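Local coordinates for PmoF1 (Methylocystis sp. ATCC 49242, PDB 6P1E), which binds copper(II) through its PCu(A)C domain and probably serves as a periplasmic copper chaperone in a methane-oxidizing bacterium, at residues F51-H57 with Y85-A91. Residues are numbered along the deposited sequence; the frame is centred on the assembly and turned at random.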
loop_
_atom_site.group_PDB
_atom_site.type_symbol
_atom_site.label_atom_id
_atom_site.label_comp_id
_atom_site.label_asym_id
_atom_site.label_seq_id
_atom_site.Cartn_x
_atom_site.Cartn_y
_atom_site.Cartn_z
ATOM N N PHE B 51 13.587 16.093 4.215
ATOM C CA PHE B 51 12.508 17.036 3.935
ATOM C C PHE B 51 12.497 18.117 5.008
ATOM O O PHE B 51 13.007 17.913 6.109
ATOM C CB PHE B 51 11.153 16.325 3.875
ATOM C CG PHE B 51 10.925 15.555 2.602
ATOM C CD1 PHE B 51 10.151 16.089 1.584
ATOM C CD2 PHE B 51 11.481 14.302 2.423
ATOM C CE1 PHE B 51 9.935 15.383 0.413
ATOM C CE2 PHE B 51 11.271 13.592 1.253
ATOM C CZ PHE B 51 10.497 14.135 0.248
ATOM N N GLY B 52 11.910 19.263 4.688
ATOM C CA GLY B 52 11.848 20.369 5.624
ATOM C C GLY B 52 11.015 20.052 6.856
ATOM O O GLY B 52 11.380 20.392 7.977
ATOM N N SER B 53 9.871 19.414 6.633
ATOM C CA SER B 53 8.941 19.073 7.705
ATOM C C SER B 53 7.989 17.979 7.246
ATOM O O SER B 53 7.891 17.688 6.052
ATOM C CB SER B 53 8.142 20.305 8.143
ATOM O OG SER B 53 7.277 20.752 7.112
ATOM N N ALA B 54 7.279 17.395 8.206
ATOM C CA ALA B 54 6.270 16.382 7.927
ATOM C C ALA B 54 4.980 16.732 8.657
ATOM O O ALA B 54 4.997 17.027 9.852
ATOM C CB ALA B 54 6.767 15.013 8.339
ATOM N N VAL B 55 3.866 16.697 7.930
ATOM C CA VAL B 55 2.560 17.046 8.482
ATOM C C VAL B 55 1.616 15.859 8.355
ATOM O O VAL B 55 1.373 15.361 7.254
ATOM C CB VAL B 55 1.953 18.275 7.770
ATOM C CG1 VAL B 55 0.546 18.564 8.284
ATOM C CG2 VAL B 55 2.846 19.491 7.967
ATOM N N ILE B 56 1.084 15.408 9.485
ATOM C CA ILE B 56 0.184 14.268 9.486
ATOM C C ILE B 56 -1.234 14.718 9.163
ATOM O O ILE B 56 -1.746 15.669 9.747
ATOM C CB ILE B 56 0.200 13.540 10.844
ATOM C CG1 ILE B 56 1.647 13.237 11.255
ATOM C CG2 ILE B 56 -0.623 12.258 10.768
ATOM C CD1 ILE B 56 1.789 12.622 12.626
ATOM N N HIS B 57 -1.863 14.003 8.237
ATOM C CA HIS B 57 -3.240 14.262 7.849
ATOM C C HIS B 57 -4.023 12.986 8.110
ATOM O O HIS B 57 -4.282 12.205 7.194
ATOM C CB HIS B 57 -3.323 14.673 6.375
ATOM C CG HIS B 57 -2.663 15.983 6.075
ATOM N ND1 HIS B 57 -3.200 17.193 6.456
ATOM C CD2 HIS B 57 -1.508 16.269 5.429
ATOM C CE1 HIS B 57 -2.405 18.170 6.055
ATOM N NE2 HIS B 57 -1.370 17.635 5.431
ATOM N N TYR B 85 -2.776 10.216 5.301
ATOM C CA TYR B 85 -1.397 10.135 4.849
ATOM C C TYR B 85 -0.560 11.157 5.602
ATOM O O TYR B 85 -1.099 11.974 6.352
ATOM C CB TYR B 85 -1.297 10.378 3.339
ATOM C CG TYR B 85 -1.459 11.829 2.944
ATOM C CD1 TYR B 85 -0.373 12.574 2.502
ATOM C CD2 TYR B 85 -2.695 12.455 3.021
ATOM C CE1 TYR B 85 -0.516 13.899 2.142
ATOM C CE2 TYR B 85 -2.847 13.781 2.665
ATOM C CZ TYR B 85 -1.755 14.498 2.224
ATOM O OH TYR B 85 -1.906 15.818 1.868
ATOM N N VAL B 86 0.752 11.098 5.407
ATOM C CA VAL B 86 1.654 12.108 5.943
ATOM C C VAL B 86 2.252 12.892 4.786
ATOM O O VAL B 86 2.841 12.313 3.873
ATOM C CB VAL B 86 2.776 11.481 6.794
ATOM C CG1 VAL B 86 3.701 12.561 7.351
ATOM C CG2 VAL B 86 2.186 10.648 7.915
ATOM N N ALA B 87 2.090 14.211 4.827
ATOM C CA ALA B 87 2.674 15.079 3.819
ATOM C C ALA B 87 4.120 15.380 4.169
ATOM O O ALA B 87 4.420 15.795 5.287
ATOM C CB ALA B 87 1.875 16.371 3.699
ATOM N N LEU B 88 5.011 15.146 3.210
ATOM C CA LEU B 88 6.428 15.469 3.355
ATOM C C LEU B 88 6.726 16.701 2.505
ATOM O O LEU B 88 6.671 16.637 1.280
ATOM C CB LEU B 88 7.303 14.289 2.929
ATOM C CG LEU B 88 7.029 12.956 3.633
ATOM C CD1 LEU B 88 7.993 11.888 3.141
ATOM C CD2 LEU B 88 7.119 13.095 5.145
ATOM N N LEU B 89 7.022 17.820 3.157
ATOM C CA LEU B 89 7.163 19.097 2.463
ATOM C C LEU B 89 8.636 19.500 2.302
ATOM O O LEU B 89 9.475 19.180 3.143
ATOM C CB LEU B 89 6.386 20.178 3.221
ATOM C CG LEU B 89 4.957 19.812 3.639
ATOM C CD1 LEU B 89 4.341 20.926 4.470
ATOM C CD2 LEU B 89 4.121 19.528 2.404
ATOM N N ASP B 90 8.933 20.197 1.208
ATOM C CA ASP B 90 10.250 20.795 0.979
ATOM C C ASP B 90 11.407 19.794 0.934
ATOM O O ASP B 90 12.310 19.841 1.771
ATOM C CB ASP B 90 10.541 21.841 2.060
ATOM C CG ASP B 90 9.486 22.929 2.116
ATOM O OD1 ASP B 90 8.988 23.336 1.047
ATOM O OD2 ASP B 90 9.154 23.375 3.234
ATOM N N ALA B 91 11.358 18.879 -0.029
ATOM C CA ALA B 91 12.492 18.012 -0.345
ATOM C C ALA B 91 13.795 18.802 -0.496
ATOM O O ALA B 91 13.824 19.844 -1.148
ATOM C CB ALA B 91 12.211 17.227 -1.616
#
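The F51 ring lies across strand 85-91, with L88 CB over one face 3.8 Å from the ring centroid, a CH-pi contact, while F51 CE1 meets A91 CB at 3.6 Å. A flat ring suits this buried place, since its face can take L88 CB while L95 and L101 also pack on it. Next along the chain, G52 and S53 both face L89, a classic beta bulge: G52 N donates to L89 O (2.9 Å) and, weakly, to D90 O (3.0 Å), while L89 N donates to S53 O (3.0 Å). A CB on G52 would clash with that of D90, so glycine fits. Beyond the bulge the pairing is regular antiparallel, V55 and A87 exchanging two hydrogen bonds (V55 N to A87 O and A87 N to V55 O, both 2.8 Å) and H57 and Y85 two more. This ladder puts 51-57 at one side of strand 75-91, whose other side pairs with 27-35, within the cupredoxin-like beta sandwich of PCu(A)C domains. A54, I56, V86 and L88 turn apolar side chains to the face packed against strands 41-47 and 100-107; small A54 CB touches L88 CD2 at 3.7 Å. On the other face the H57 and Y85 rings lie nearly parallel but slid apart, centroids 5.1 Å apart; histidine suits this partly exposed place, its polar ND1 satisfied by L65 O, and tyrosine's long ring also reaches S28 and Y30.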